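Local structure of filamentous hemagglutinin (Bordetella pertussis, 1RWR) at residues P26-S32 with A73-L77; H33-F39 with I76-D82. The protein probably acts as an adhesin of Bordetella pertussis whose beta-helical TPS domain, the part in this structure, directs its export through the two-partner secretion pathway. One frame throughout, in Å; residues are numbered along the deposited sequence.

Interaction 1 of 2, residues P26-S32 with A73-L77; sequences PNSGGVS and ASAIL
Two successive rungs of a parallel beta-helix begin to pair here, Val31 and Ser32 lying beside Ala75 and Ile76 in parallel register, with Val31 CA 4.8 Å from Ala75 CA. The evidence for the register is an alternating ladder: Ser32 N donates to Ala75 O at 2.9 Å, almost linearly (174°), and Ser32 O accepts from Leu77 N. Ahead of the ladder, Gly30 O is gripped twice. Ser74 N reaches it at 2.8 Å, in the carbonyl plane and on a lone pair, while Ala75 N comes from above that plane at 3.2 Å. A water bridges Gly29 O and Ser74 OG beside this junction.

Gly30 ends a type I turn that starts at Asn27, and its phi of 87° suits a glycine. The Asn27 side chain braces the loop from within, OD1 accepting from Val31 N at 3.1 Å. Side chains then alternate between the two faces. Val31 CG2 meets Ala75 CB at 4.3 Å on one, and Ser32 CB lies 3.9 Å from Ala73 CB on the other. Ser32 OG, anti to its own N (chi1 172°), is hydrogen-bonded to Ala24 O and Asn34 ND2. Pro26 packs its CB and CG against the Ala73 backbone. Beyond this pair, strand 99-104 continues the sheet past Ala75 and Ile76, and strand 128-132 packs on Val31 and Leu77.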
loop_
_atom_site.group_PDB
_atom_site.type_symbol
_atom_site.label_atom_id
_atom_site.label_comp_id
_atom_site.label_asym_id
_atom_site.label_seq_id
_atom_site.Cartn_x
_atom_site.Cartn_y
_atom_site.Cartn_z
ATOM N N PRO A 26 9.109 8.061 -18.020
ATOM C CA PRO A 26 7.664 7.857 -17.973
ATOM C C PRO A 26 7.009 7.950 -19.333
ATOM O O PRO A 26 7.541 8.575 -20.274
ATOM C CB PRO A 26 7.144 8.998 -17.084
ATOM C CG PRO A 26 8.177 10.019 -17.141
ATOM C CD PRO A 26 9.510 9.272 -17.266
ATOM N N ASN A 27 5.841 7.344 -19.425
ATOM C CA ASN A 27 5.031 7.449 -20.628
ATOM C C ASN A 27 4.342 8.793 -20.677
ATOM O O ASN A 27 4.574 9.638 -19.804
ATOM C CB ASN A 27 4.011 6.279 -20.756
ATOM C CG ASN A 27 3.008 6.213 -19.592
ATOM O OD1 ASN A 27 2.615 7.254 -19.017
ATOM N ND2 ASN A 27 2.555 4.993 -19.266
ATOM N N SER A 28 3.465 8.950 -21.680
ATOM C CA SER A 28 2.738 10.202 -21.933
ATOM C C SER A 28 1.790 10.608 -20.812
ATOM O O SER A 28 1.431 11.801 -20.689
ATOM C CB SER A 28 1.951 10.077 -23.275
ATOM O OG SER A 28 0.955 9.037 -23.197
ATOM N N GLY A 29 1.353 9.626 -20.016
ATOM C CA GLY A 29 0.526 9.845 -18.857
ATOM C C GLY A 29 1.278 10.021 -17.544
ATOM O O GLY A 29 0.653 10.125 -16.529
ATOM N N GLY A 30 2.603 10.076 -17.589
ATOM C CA GLY A 30 3.444 10.335 -16.452
ATOM C C GLY A 30 3.806 9.110 -15.659
ATOM O O GLY A 30 4.409 9.227 -14.584
ATOM N N VAL A 31 3.472 7.934 -16.154
ATOM C CA VAL A 31 3.772 6.700 -15.398
ATOM C C VAL A 31 5.139 6.131 -15.801
ATOM O O VAL A 31 5.381 5.827 -16.972
ATOM C CB VAL A 31 2.684 5.616 -15.649
ATOM C CG1 VAL A 31 3.054 4.280 -14.977
ATOM C CG2 VAL A 31 1.310 6.108 -15.206
ATOM N N SER A 32 6.007 5.896 -14.829
ATOM C CA SER A 32 7.269 5.227 -15.056
ATOM C C SER A 32 7.068 3.775 -14.623
ATOM O O SER A 32 6.844 3.514 -13.443
ATOM C CB SER A 32 8.366 5.881 -14.239
ATOM O OG SER A 32 9.588 5.146 -14.300
ATOM N N ALA A 73 8.369 11.679 -13.766
ATOM C CA ALA A 73 7.188 10.888 -13.523
ATOM C C ALA A 73 6.206 11.537 -12.552
ATOM O O ALA A 73 6.599 12.137 -11.570
ATOM C CB ALA A 73 7.629 9.497 -12.954
ATOM N N SER A 74 4.925 11.310 -12.783
ATOM C CA SER A 74 3.898 11.528 -11.753
ATOM C C SER A 74 3.541 10.272 -10.933
ATOM O O SER A 74 3.027 10.402 -9.839
ATOM C CB SER A 74 2.657 12.200 -12.346
ATOM O OG SER A 74 2.195 11.480 -13.439
ATOM N N ALA A 75 3.869 9.080 -11.433
ATOM C CA ALA A 75 3.631 7.809 -10.741
ATOM C C ALA A 75 4.795 6.899 -11.097
ATOM O O ALA A 75 5.179 6.807 -12.246
ATOM C CB ALA A 75 2.321 7.170 -11.180
ATOM N N ILE A 76 5.355 6.246 -10.093
ATOM C CA ILE A 76 6.461 5.340 -10.267
ATOM C C ILE A 76 5.959 3.969 -9.800
ATOM O O ILE A 76 5.602 3.785 -8.642
ATOM C CB ILE A 76 7.672 5.808 -9.404
ATOM C CG1 ILE A 76 8.225 7.180 -9.892
ATOM C CG2 ILE A 76 8.803 4.773 -9.469
ATOM C CD1 ILE A 76 9.133 7.887 -8.908
ATOM N N LEU A 77 5.884 3.038 -10.753
ATOM C CA LEU A 77 5.515 1.676 -10.525
ATOM C C LEU A 77 6.756 0.795 -10.581
ATOM O O LEU A 77 7.516 0.849 -11.556
ATOM C CB LEU A 77 4.620 1.250 -11.673
ATOM C CG LEU A 77 4.208 -0.212 -11.772
ATOM C CD1 LEU A 77 3.434 -0.719 -10.546
ATOM C CD2 LEU A 77 3.347 -0.342 -13.026
HETATM O O HOH W 1 0.793 13.046 -15.026
#

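Interaction 2 of 2, residues H33-F39 with I76-D82; sequences HNKFQQF and ILAEVTD
His33, Lys35 and Glu79 meet on one face of the paired strands through a single carboxylate oxygen. His33 NE2 donates to Glu79 OE1 at 2.7 Å, with the oxygen in the imidazole plane. Ring and carboxylate are nearly coplanar (26°). Lys35 NZ forms a salt bridge to the same OE1 at 3.2 Å, arriving from above the carboxylate plane, so the two donors use different directions. With CG anti to the backbone N and the chain straight beyond it (chi2 -168°), the Glu79 side chain brings OE1 to both donors; Lys35, together with Arg128 at OE2, probably favours the ionised carboxylate. Leu77 CD2 sits over one face of the His33 ring, 3.7 Å from its centroid, in a CH-pi contact.

On the other face, Asn34 ND2 joins its own backbone N in donating to Leu77 O. Phe36 CE2 touches Ala78 CB at 3.8 Å, and that methyl also lies over a face of the Phe39 ring. Phe39 CB presses on Val80 CG2 at 3.5 Å.

Between these two faces runs the parallel ladder of a beta-helix; the axes of segments 33-36 and 76-80 approach to 4.6 Å and are inclined by 25°. Glu79 N bonds Asn34 O, Phe36 N bonds Glu79 O and Thr81 N bonds Phe36 O. At Gln37 the chain turns a corner, and there Gln37 NE2 donates to Asp82 OD2 at 3.1 Å, on the anti side of the carboxylate and tilted out of its plane.

Further out, Arg128 forms a salt bridge with Glu79 OE2, and Pro129 packs against the Glu79 side chain. Asn34 OD1 accepts from Thr9 OG1 and Ala24 N, while Thr81 OG1 is hydrogen-bonded to Gln6 NE2. Gln37 and Gln38 form a classic beta bulge opposite Val4.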
loop_
_atom_site.group_PDB
_atom_site.type_symbol
_atom_site.label_atom_id
_atom_site.label_comp_id
_atom_site.label_asym_id
_atom_site.label_seq_id
_atom_site.Cartn_x
_atom_site.Cartn_y
_atom_site.Cartn_z
ATOM N N HIS A 33 7.119 2.855 -15.588
ATOM C CA HIS A 33 6.870 1.437 -15.358
ATOM C C HIS A 33 8.214 0.720 -15.298
ATOM O O HIS A 33 8.929 0.600 -16.294
ATOM C CB HIS A 33 5.960 0.887 -16.467
ATOM C CG HIS A 33 5.446 -0.484 -16.201
ATOM N ND1 HIS A 33 4.414 -1.045 -16.919
ATOM C CD2 HIS A 33 5.837 -1.420 -15.298
ATOM C CE1 HIS A 33 4.174 -2.259 -16.457
ATOM N NE2 HIS A 33 5.024 -2.514 -15.470
ATOM N N ASN A 34 8.580 0.286 -14.097
ATOM C CA ASN A 34 9.859 -0.325 -13.844
ATOM C C ASN A 34 9.661 -1.788 -13.490
ATOM O O ASN A 34 8.962 -2.097 -12.522
ATOM C CB ASN A 34 10.520 0.379 -12.685
ATOM C CG ASN A 34 10.764 1.830 -12.982
ATOM O OD1 ASN A 34 11.761 2.141 -13.651
ATOM N ND2 ASN A 34 9.787 2.722 -12.637
ATOM N N LYS A 35 10.210 -2.677 -14.301
ATOM C CA LYS A 35 10.131 -4.118 -14.033
ATOM C C LYS A 35 11.403 -4.545 -13.372
ATOM O O LYS A 35 12.489 -4.066 -13.715
ATOM C CB LYS A 35 9.878 -4.917 -15.313
ATOM C CG LYS A 35 8.436 -4.762 -15.836
ATOM C CD LYS A 35 8.278 -5.400 -17.189
ATOM C CE LYS A 35 6.882 -5.217 -17.730
ATOM N NZ LYS A 35 5.952 -6.284 -17.198
ATOM N N PHE A 36 11.265 -5.448 -12.413
ATOM C CA PHE A 36 12.361 -6.007 -11.649
ATOM C C PHE A 36 12.224 -7.508 -11.560
ATOM O O PHE A 36 11.129 -8.030 -11.342
ATOM C CB PHE A 36 12.304 -5.506 -10.210
ATOM C CG PHE A 36 12.621 -4.058 -10.046
ATOM C CD1 PHE A 36 13.902 -3.655 -9.746
ATOM C CD2 PHE A 36 11.625 -3.088 -10.206
ATOM C CE1 PHE A 36 14.215 -2.299 -9.587
ATOM C CE2 PHE A 36 11.946 -1.748 -10.028
ATOM C CZ PHE A 36 13.233 -1.364 -9.725
ATOM N N GLN A 37 13.348 -8.197 -11.701
ATOM C CA GLN A 37 13.415 -9.620 -11.372
ATOM C C GLN A 37 13.248 -9.832 -9.857
ATOM O O GLN A 37 12.545 -10.773 -9.438
ATOM C CB GLN A 37 14.759 -10.177 -11.830
ATOM C CG GLN A 37 14.816 -11.672 -11.904
ATOM C CD GLN A 37 15.594 -12.277 -10.769
ATOM O OE1 GLN A 37 16.702 -11.816 -10.436
ATOM N NE2 GLN A 37 15.028 -13.320 -10.157
ATOM N N GLN A 38 13.896 -8.958 -9.076
ATOM C CA GLN A 38 13.844 -8.922 -7.625
ATOM C C GLN A 38 13.729 -7.469 -7.150
ATOM O O GLN A 38 14.456 -6.587 -7.646
ATOM C CB GLN A 38 15.126 -9.528 -7.023
ATOM C CG GLN A 38 15.213 -11.028 -7.209
ATOM C CD GLN A 38 16.371 -11.618 -6.486
ATOM O OE1 GLN A 38 16.320 -11.795 -5.250
ATOM N NE2 GLN A 38 17.437 -11.904 -7.220
ATOM N N PHE A 39 12.793 -7.219 -6.235
ATOM C CA PHE A 39 12.649 -5.889 -5.601
ATOM C C PHE A 39 12.509 -6.005 -4.101
ATOM O O PHE A 39 11.536 -6.600 -3.592
ATOM C CB PHE A 39 11.453 -5.130 -6.173
ATOM C CG PHE A 39 11.404 -3.711 -5.733
ATOM C CD1 PHE A 39 12.089 -2.742 -6.448
ATOM C CD2 PHE A 39 10.703 -3.341 -4.580
ATOM C CE1 PHE A 39 12.089 -1.412 -6.028
ATOM C CE2 PHE A 39 10.740 -2.018 -4.132
ATOM C CZ PHE A 39 11.430 -1.068 -4.859
ATOM N N ILE A 76 5.355 6.246 -10.093
ATOM C CA ILE A 76 6.461 5.340 -10.267
ATOM C C ILE A 76 5.959 3.969 -9.800
ATOM O O ILE A 76 5.602 3.785 -8.642
ATOM C CB ILE A 76 7.672 5.808 -9.404
ATOM C CG1 ILE A 76 8.225 7.180 -9.892
ATOM C CG2 ILE A 76 8.803 4.773 -9.469
ATOM C CD1 ILE A 76 9.133 7.887 -8.908
ATOM N N LEU A 77 5.884 3.038 -10.753
ATOM C CA LEU A 77 5.515 1.676 -10.525
ATOM C C LEU A 77 6.756 0.795 -10.581
ATOM O O LEU A 77 7.516 0.849 -11.556
ATOM C CB LEU A 77 4.620 1.250 -11.673
ATOM C CG LEU A 77 4.208 -0.212 -11.772
ATOM C CD1 LEU A 77 3.434 -0.719 -10.546
ATOM C CD2 LEU A 77 3.347 -0.342 -13.026
ATOM N N ALA A 78 6.950 0.003 -9.544
ATOM C CA ALA A 78 7.953 -1.025 -9.478
ATOM C C ALA A 78 7.189 -2.334 -9.449
ATOM O O ALA A 78 6.461 -2.584 -8.490
ATOM C CB ALA A 78 8.800 -0.886 -8.172
ATOM N N GLU A 79 7.332 -3.144 -10.491
ATOM C CA GLU A 79 6.630 -4.419 -10.639
ATOM C C GLU A 79 7.627 -5.552 -10.665
ATOM O O GLU A 79 8.551 -5.518 -11.464
ATOM C CB GLU A 79 5.888 -4.451 -11.988
ATOM C CG GLU A 79 5.125 -5.735 -12.214
ATOM C CD GLU A 79 4.615 -5.924 -13.639
ATOM O OE1 GLU A 79 4.759 -5.014 -14.457
ATOM O OE2 GLU A 79 3.986 -6.976 -13.923
ATOM N N VAL A 80 7.462 -6.535 -9.802
ATOM C CA VAL A 80 8.314 -7.714 -9.818
ATOM C C VAL A 80 7.747 -8.733 -10.801
ATOM O O VAL A 80 6.583 -9.118 -10.704
ATOM C CB VAL A 80 8.448 -8.345 -8.426
ATOM C CG1 VAL A 80 9.170 -9.710 -8.499
ATOM C CG2 VAL A 80 9.184 -7.429 -7.498
ATOM N N THR A 81 8.607 -9.202 -11.715
ATOM C CA THR A 81 8.196 -10.124 -12.771
ATOM C C THR A 81 8.549 -11.597 -12.530
ATOM O O THR A 81 8.035 -12.449 -13.251
ATOM C CB THR A 81 8.834 -9.733 -14.078
ATOM O OG1 THR A 81 10.243 -9.953 -13.947
ATOM C CG2 THR A 81 8.678 -8.316 -14.345
ATOM N N ASP A 82 9.395 -11.904 -11.563
ATOM C CA ASP A 82 9.808 -13.301 -11.322
ATOM C C ASP A 82 9.026 -13.903 -10.164
ATOM O O ASP A 82 7.899 -13.495 -9.988
ATOM C CB ASP A 82 11.304 -13.430 -11.151
ATOM C CG ASP A 82 11.846 -14.694 -11.808
ATOM O OD1 ASP A 82 11.022 -15.613 -12.108
ATOM O OD2 ASP A 82 13.068 -14.848 -12.067
#

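Overall arrangement
Both interactions join the same two neighbours, strands 31-36 and 75-80, with centres about 14 Å apart. Interaction 1 takes their N-terminal ends and the loops leading in; interaction 2 follows directly, carrying the pairing to the corner at Gln37 and the end of strand 75-80, and Ile76 and Leu77 belong to both. Paired residues are 44 positions apart, and the intervening chain contains strands but no helix. Strand 31-36 is the first strand of a long parallel sheet, with residues near the N-terminus, Val4 and Gln6, bonded along its other side; the two contacts set out the register of the first pair of that sheet, near the N-terminal end of the TPS domain.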